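PDB 6EK4: PaxB from Photorhabdus luminescens, which probably serves as one of the two components of a YaxAB-type alpha-helical pore-forming toxin that perforates target membranes. Local coordinates for residues Lys46-Leu57 with Arg136-Ile145. Residues are numbered along the deposited sequence; the frame is centred on the assembly and turned at random.
Sequences KTLRISLYSRDL and RIADVSNVVI. With NA (sodium ion), chain E.
Ile50 and Val140, Leu57 and Arg136 face each other where helix 42-73 runs nearly antiparallel to the end of helix 101-141, the short axes 164° apart and 8.6 Å at closest approach. Val140 is the knob: its side chain enters a hole made by Ile50, Tyr53, Ser54 and Leu57, with CG1 3.5 Å from Tyr53 CB. Ser54 OG, on the wall of that hole, is tied back to Ile50 O, which also takes the helical N-H of Ser54 from the opposite face of its carbonyl plane.

On one flank the Tyr53 ring lies beneath Asp139. Asp139 CB stands 3.8 Å from the ring centroid in a CH-pi contact, and the carboxylate continues over the ring, the two planes 27° apart. Within 136-145, Arg136 NH1 forms a salt bridge with Asp139 OD2 (3.5 Å). Arg136 CB packs on Leu57 CG; the bend at chi2 (-75°) then brings Arg136 CD to 3.6 Å from Asp56 O, which sits at the guanidinium edge, near its plane. A water donates to both Tyr53 O and Arg136 O, bridging the backbones. Asp56 OD1 binds a sodium ion at 2.7 Å, and a second sodium ion lies about 3 Å from the Asp139 side chain.

Val143 and Val144 are extended. Val143 CB lies against Ile50 CG1, and its CG1, anti to the backbone N, packs against Ile50 and on Lys46 O. Ile50 CD1 meets Ile145 CG2 tip to tip. Lys46, extended beyond CG, slides past Val143 until NZ donates to Val144 O at 3.0 Å, in the carbonyl plane. Arg295 of helix 247-321 binds Val140 O and Val143 O. Together these contacts join two antiparallel helices and the outgoing connection within an elongated helical bundle, with Val140 packed knob-into-hole between the two helices, consistent with an alpha-helical pore-forming toxin.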
ATOM      1  N   LYS A  46     -10.256  -5.750  -9.350  1.00 72.14           N
ATOM      2  CA  LYS A  46     -11.019  -5.058  -8.308  1.00 70.93           C
ATOM      3  C   LYS A  46     -10.314  -3.794  -7.815  1.00 69.39           C
ATOM      4  O   LYS A  46     -10.968  -2.792  -7.529  1.00 69.75           O
ATOM      5  CB  LYS A  46     -11.304  -5.989  -7.124  1.00 71.64           C
ATOM      6  CG  LYS A  46     -12.411  -7.002  -7.376  1.00 73.18           C
ATOM      7  CD  LYS A  46     -12.827  -7.682  -6.084  1.00 74.08           C
ATOM      8  CE  LYS A  46     -13.686  -8.910  -6.334  1.00 75.80           C
ATOM      9  NZ  LYS A  46     -14.128  -9.545  -5.061  1.00 76.65           N
ATOM     10  N   THR A  47      -8.987  -3.842  -7.712  1.00 67.85           N
ATOM     11  CA  THR A  47      -8.208  -2.670  -7.306  1.00 66.49           C
ATOM     12  C   THR A  47      -8.294  -1.554  -8.346  1.00 66.15           C
ATOM     13  O   THR A  47      -8.307  -0.374  -7.995  1.00 65.98           O
ATOM     14  CB  THR A  47      -6.727  -3.019  -7.059  1.00 65.91           C
ATOM     15  OG1 THR A  47      -6.221  -3.784  -8.159  1.00 66.42           O
ATOM     16  CG2 THR A  47      -6.570  -3.815  -5.772  1.00 66.03           C
ATOM     17  N   LEU A  48      -8.357  -1.931  -9.621  1.00 66.38           N
ATOM     18  CA  LEU A  48      -8.546  -0.960 -10.700  1.00 66.44           C
ATOM     19  C   LEU A  48      -9.946  -0.339 -10.661  1.00 66.56           C
ATOM     20  O   LEU A  48     -10.116   0.818 -11.039  1.00 66.64           O
ATOM     21  CB  LEU A  48      -8.285  -1.600 -12.069  1.00 67.04           C
ATOM     22  CG  LEU A  48      -6.833  -1.999 -12.357  1.00 67.00           C
ATOM     23  CD1 LEU A  48      -6.752  -2.858 -13.611  1.00 67.71           C
ATOM     24  CD2 LEU A  48      -5.933  -0.778 -12.485  1.00 66.66           C
ATOM     25  N   ARG A  49     -10.939  -1.105 -10.208  1.00 66.53           N
ATOM     26  CA  ARG A  49     -12.289  -0.571 -10.008  1.00 66.54           C
ATOM     27  C   ARG A  49     -12.302   0.473  -8.896  1.00 65.15           C
ATOM     28  O   ARG A  49     -12.973   1.499  -9.012  1.00 63.98           O
ATOM     29  CB  ARG A  49     -13.281  -1.683  -9.655  1.00 68.19           C
ATOM     30  CG  ARG A  49     -13.584  -2.659 -10.778  1.00 70.06           C
ATOM     31  CD  ARG A  49     -14.503  -3.763 -10.282  1.00 71.67           C
ATOM     32  NE  ARG A  49     -14.578  -4.897 -11.201  1.00 73.59           N
ATOM     33  CZ  ARG A  49     -15.124  -6.076 -10.906  1.00 75.58           C
ATOM     34  NH1 ARG A  49     -15.654  -6.299  -9.706  1.00 76.09           N
ATOM     35  NH2 ARG A  49     -15.137  -7.044 -11.814  1.00 77.40           N
ATOM     36  N   ILE A  50     -11.564   0.201  -7.822  1.00 64.67           N
ATOM     37  CA  ILE A  50     -11.498   1.109  -6.676  1.00 64.44           C
ATOM     38  C   ILE A  50     -10.810   2.419  -7.060  1.00 63.93           C
ATOM     39  O   ILE A  50     -11.280   3.494  -6.689  1.00 63.47           O
ATOM     40  CB  ILE A  50     -10.787   0.458  -5.464  1.00 64.34           C
ATOM     41  CG1 ILE A  50     -11.626  -0.704  -4.918  1.00 65.06           C
ATOM     42  CG2 ILE A  50     -10.556   1.476  -4.354  1.00 64.01           C
ATOM     43  CD1 ILE A  50     -10.857  -1.655  -4.025  1.00 65.33           C
ATOM     44  N   SER A  51      -9.712   2.331  -7.809  1.00 64.22           N
ATOM     45  CA  SER A  51      -8.995   3.529  -8.260  1.00 64.52           C
ATOM     46  C   SER A  51      -9.834   4.361  -9.232  1.00 64.56           C
ATOM     47  O   SER A  51      -9.792   5.590  -9.192  1.00 64.37           O
ATOM     48  CB  SER A  51      -7.659   3.158  -8.912  1.00 64.51           C
ATOM     49  OG  SER A  51      -7.850   2.620 -10.209  1.00 66.23           O
ATOM     50  N   LEU A  52     -10.592   3.683 -10.092  1.00 64.88           N
ATOM     51  CA  LEU A  52     -11.431   4.351 -11.088  1.00 65.36           C
ATOM     52  C   LEU A  52     -12.591   5.101 -10.427  1.00 64.81           C
ATOM     53  O   LEU A  52     -12.853   6.261 -10.750  1.00 63.93           O
ATOM     54  CB  LEU A  52     -11.969   3.334 -12.101  1.00 67.20           C
ATOM     55  CG  LEU A  52     -12.385   3.888 -13.467  1.00 69.03           C
ATOM     56  CD1 LEU A  52     -11.161   4.177 -14.327  1.00 69.56           C
ATOM     57  CD2 LEU A  52     -13.317   2.919 -14.181  1.00 69.89           C
ATOM     58  N   TYR A  53     -13.279   4.430  -9.505  1.00 64.56           N
ATOM     59  CA  TYR A  53     -14.359   5.056  -8.738  1.00 64.14           C
ATOM     60  C   TYR A  53     -13.828   6.083  -7.731  1.00 63.90           C
ATOM     61  O   TYR A  53     -14.512   7.060  -7.425  1.00 63.78           O
ATOM     62  CB  TYR A  53     -15.199   3.999  -8.007  1.00 64.45           C
ATOM     63  CG  TYR A  53     -16.094   3.152  -8.896  1.00 65.39           C
ATOM     64  CD1 TYR A  53     -16.934   3.738  -9.843  1.00 65.96           C
ATOM     65  CD2 TYR A  53     -16.130   1.766  -8.761  1.00 66.12           C
ATOM     66  CE1 TYR A  53     -17.761   2.965 -10.644  1.00 67.11           C
ATOM     67  CE2 TYR A  53     -16.953   0.987  -9.558  1.00 67.06           C
ATOM     68  CZ  TYR A  53     -17.766   1.589 -10.497  1.00 67.79           C
ATOM     69  OH  TYR A  53     -18.587   0.817 -11.288  1.00 69.34           O
ATOM     70  N   SER A  54     -12.621   5.858  -7.210  1.00 64.14           N
ATOM     71  CA  SER A  54     -11.969   6.830  -6.322  1.00 64.17           C
ATOM     72  C   SER A  54     -11.736   8.156  -7.035  1.00 63.94           C
ATOM     73  O   SER A  54     -11.958   9.223  -6.466  1.00 63.69           O
ATOM     74  CB  SER A  54     -10.630   6.293  -5.805  1.00 64.40           C
ATOM     75  OG  SER A  54     -10.826   5.291  -4.824  1.00 64.93           O
ATOM     76  N   ARG A  55     -11.285   8.076  -8.283  1.00 64.82           N
ATOM     77  CA  ARG A  55     -11.054   9.259  -9.101  1.00 66.09           C
ATOM     78  C   ARG A  55     -12.371   9.956  -9.450  1.00 65.70           C
ATOM     79  O   ARG A  55     -12.428  11.184  -9.500  1.00 65.38           O
ATOM     80  CB  ARG A  55     -10.295   8.881 -10.374  1.00 68.63           C
ATOM     81  CG  ARG A  55      -9.695  10.065 -11.114  1.00 71.54           C
ATOM     82  CD  ARG A  55      -8.614   9.617 -12.085  1.00 74.54           C
ATOM     83  NE  ARG A  55      -9.122   8.680 -13.086  1.00 77.06           N
ATOM     84  CZ  ARG A  55      -8.376   8.101 -14.025  1.00 79.75           C
ATOM     85  NH1 ARG A  55      -8.939   7.264 -14.891  1.00 81.10           N
ATOM     86  NH2 ARG A  55      -7.072   8.353 -14.110  1.00 80.49           N
ATOM     87  N   ASP A  56     -13.422   9.171  -9.687  1.00 65.30           N
ATOM     88  CA  ASP A  56     -14.763   9.718  -9.917  1.00 65.40           C
ATOM     89  C   ASP A  56     -15.289  10.456  -8.687  1.00 65.19           C
ATOM     90  O   ASP A  56     -15.939  11.495  -8.814  1.00 66.04           O
ATOM     91  CB  ASP A  56     -15.754   8.611 -10.305  1.00 65.62           C
ATOM     92  CG  ASP A  56     -15.584   8.138 -11.740  1.00 65.83           C
ATOM     93  OD1 ASP A  56     -15.081   8.911 -12.584  1.00 65.64           O
ATOM     94  OD2 ASP A  56     -15.974   6.986 -12.028  1.00 66.06           O
ATOM     95  N   LEU A  57     -15.024   9.906  -7.504  1.00 64.82           N
ATOM     96  CA  LEU A  57     -15.418  10.542  -6.244  1.00 64.29           C
ATOM     97  C   LEU A  57     -14.670  11.860  -6.063  1.00 64.05           C
ATOM     98  O   LEU A  57     -15.260  12.865  -5.665  1.00 63.90           O
ATOM     99  CB  LEU A  57     -15.142   9.607  -5.061  1.00 64.18           C
ATOM    100  CG  LEU A  57     -15.701  10.017  -3.691  1.00 64.06           C
ATOM    101  CD1 LEU A  57     -16.008   8.786  -2.853  1.00 64.40           C
ATOM    102  CD2 LEU A  57     -14.759  10.946  -2.935  1.00 64.17           C
ATOM    103  N   ARG A 136     -21.085   7.931  -5.024  1.00 68.90           N
ATOM    104  CA  ARG A 136     -19.648   7.738  -5.210  1.00 68.85           C
ATOM    105  C   ARG A 136     -19.059   6.917  -4.067  1.00 68.82           C
ATOM    106  O   ARG A 136     -18.262   6.007  -4.299  1.00 68.92           O
ATOM    107  CB  ARG A 136     -18.928   9.087  -5.305  1.00 68.81           C
ATOM    108  CG  ARG A 136     -19.321   9.919  -6.515  1.00 69.27           C
ATOM    109  CD  ARG A 136     -18.697   9.392  -7.796  1.00 69.88           C
ATOM    110  NE  ARG A 136     -19.455   9.797  -8.978  1.00 71.45           N
ATOM    111  CZ  ARG A 136     -20.552   9.189  -9.430  1.00 72.70           C
ATOM    112  NH1 ARG A 136     -21.053   8.123  -8.809  1.00 72.84           N
ATOM    113  NH2 ARG A 136     -21.157   9.653 -10.518  1.00 73.48           N
ATOM    114  N   ILE A 137     -19.457   7.250  -2.840  1.00 68.96           N
ATOM    115  CA  ILE A 137     -19.036   6.512  -1.644  1.00 68.84           C
ATOM    116  C   ILE A 137     -19.450   5.040  -1.734  1.00 69.23           C
ATOM    117  O   ILE A 137     -18.685   4.151  -1.359  1.00 69.37           O
ATOM    118  CB  ILE A 137     -19.613   7.153  -0.357  1.00 68.73           C
ATOM    119  CG1 ILE A 137     -18.897   8.478  -0.064  1.00 68.21           C
ATOM    120  CG2 ILE A 137     -19.476   6.220   0.843  1.00 69.18           C
ATOM    121  CD1 ILE A 137     -19.649   9.392   0.881  1.00 68.72           C
ATOM    122  N   ALA A 138     -20.657   4.793  -2.232  1.00 69.84           N
ATOM    123  CA  ALA A 138     -21.159   3.431  -2.394  1.00 71.04           C
ATOM    124  C   ALA A 138     -20.317   2.643  -3.395  1.00 71.44           C
ATOM    125  O   ALA A 138     -19.979   1.485  -3.149  1.00 71.80           O
ATOM    126  CB  ALA A 138     -22.616   3.451  -2.830  1.00 71.76           C
ATOM    127  N   ASP A 139     -19.976   3.279  -4.515  1.00 71.50           N
ATOM    128  CA  ASP A 139     -19.218   2.623  -5.585  1.00 71.71           C
ATOM    129  C   ASP A 139     -17.825   2.169  -5.141  1.00 71.44           C
ATOM    130  O   ASP A 139     -17.411   1.050  -5.450  1.00 71.15           O
ATOM    131  CB  ASP A 139     -19.095   3.546  -6.807  1.00 71.86           C
ATOM    132  CG  ASP A 139     -20.384   3.640  -7.618  1.00 73.04           C
ATOM    133  OD1 ASP A 139     -21.209   2.701  -7.568  1.00 74.01           O
ATOM    134  OD2 ASP A 139     -20.560   4.658  -8.323  1.00 72.43           O
ATOM    135  N   VAL A 140     -17.110   3.033  -4.421  1.00 71.08           N
ATOM    136  CA  VAL A 140     -15.749   2.711  -3.969  1.00 71.63           C
ATOM    137  C   VAL A 140     -15.738   1.689  -2.829  1.00 72.65           C
ATOM    138  O   VAL A 140     -14.878   0.810  -2.793  1.00 73.00           O
ATOM    139  CB  VAL A 140     -14.941   3.967  -3.543  1.00 71.10           C
ATOM    140  CG1 VAL A 140     -14.871   4.978  -4.678  1.00 70.62           C
ATOM    141  CG2 VAL A 140     -15.509   4.604  -2.282  1.00 71.52           C
ATOM    142  N   SER A 141     -16.697   1.802  -1.912  1.00 74.06           N
ATOM    143  CA  SER A 141     -16.729   0.960  -0.712  1.00 75.20           C
ATOM    144  C   SER A 141     -17.254  -0.456  -0.962  1.00 76.85           C
ATOM    145  O   SER A 141     -16.868  -1.387  -0.254  1.00 78.81           O
ATOM    146  CB  SER A 141     -17.566   1.629   0.380  1.00 75.34           C
ATOM    147  OG  SER A 141     -18.912   1.778  -0.026  1.00 76.11           O
ATOM    148  N   ASN A 142     -18.124  -0.620  -1.959  1.00 77.84           N
ATOM    149  CA  ASN A 142     -18.748  -1.923  -2.234  1.00 79.58           C
ATOM    150  C   ASN A 142     -17.836  -2.948  -2.917  1.00 79.30           C
ATOM    151  O   ASN A 142     -18.197  -4.122  -3.016  1.00 80.77           O
ATOM    152  CB  ASN A 142     -20.036  -1.747  -3.055  1.00 80.51           C
ATOM    153  CG  ASN A 142     -21.200  -1.230  -2.223  1.00 81.51           C
ATOM    154  OD1 ASN A 142     -21.182  -1.286  -0.991  1.00 82.18           O
ATOM    155  ND2 ASN A 142     -22.228  -0.728  -2.900  1.00 81.90           N
ATOM    156  N   VAL A 143     -16.668  -2.516  -3.387  1.00 77.81           N
ATOM    157  CA  VAL A 143     -15.686  -3.441  -3.952  1.00 78.08           C
ATOM    158  C   VAL A 143     -14.984  -4.163  -2.804  1.00 78.61           C
ATOM    159  O   VAL A 143     -14.317  -3.528  -1.989  1.00 78.31           O
ATOM    160  CB  VAL A 143     -14.639  -2.717  -4.826  1.00 76.70           C
ATOM    161  CG1 VAL A 143     -13.650  -3.718  -5.413  1.00 76.71           C
ATOM    162  CG2 VAL A 143     -15.322  -1.926  -5.935  1.00 76.40           C
ATOM    163  N   VAL A 144     -15.138  -5.484  -2.744  1.00 80.09           N
ATOM    164  CA  VAL A 144     -14.584  -6.283  -1.649  1.00 81.57           C
ATOM    165  C   VAL A 144     -13.221  -6.845  -2.047  1.00 82.39           C
ATOM    166  O   VAL A 144     -13.115  -7.582  -3.025  1.00 82.49           O
ATOM    167  CB  VAL A 144     -15.524  -7.447  -1.266  1.00 83.24           C
ATOM    168  CG1 VAL A 144     -15.044  -8.124   0.012  1.00 83.98           C
ATOM    169  CG2 VAL A 144     -16.954  -6.946  -1.100  1.00 83.58           C
ATOM    170  N   ILE A 145     -12.187  -6.499  -1.279  1.00 83.73           N
ATOM    171  CA  ILE A 145     -10.808  -6.913  -1.587  1.00 84.48           C
ATOM    172  C   ILE A 145     -10.095  -7.690  -0.471  1.00 86.81           C
ATOM    173  O   ILE A 145      -9.116  -8.385  -0.746  1.00 86.91           O
ATOM    174  CB  ILE A 145      -9.929  -5.701  -1.984  1.00 83.22           C
ATOM    175  CG1 ILE A 145     -10.061  -4.562  -0.966  1.00 82.97           C
ATOM    176  CG2 ILE A 145     -10.305  -5.208  -3.374  1.00 83.05           C
ATOM    177  CD1 ILE A 145      -9.009  -3.484  -1.111  1.00 81.97           C
TER
HETATM  178 NA    NA E 401     -15.325   9.982 -15.003  1.00 81.51          NA
HETATM  179  O   HOH W   1     -17.270   6.485  -7.084  1.00 57.83           O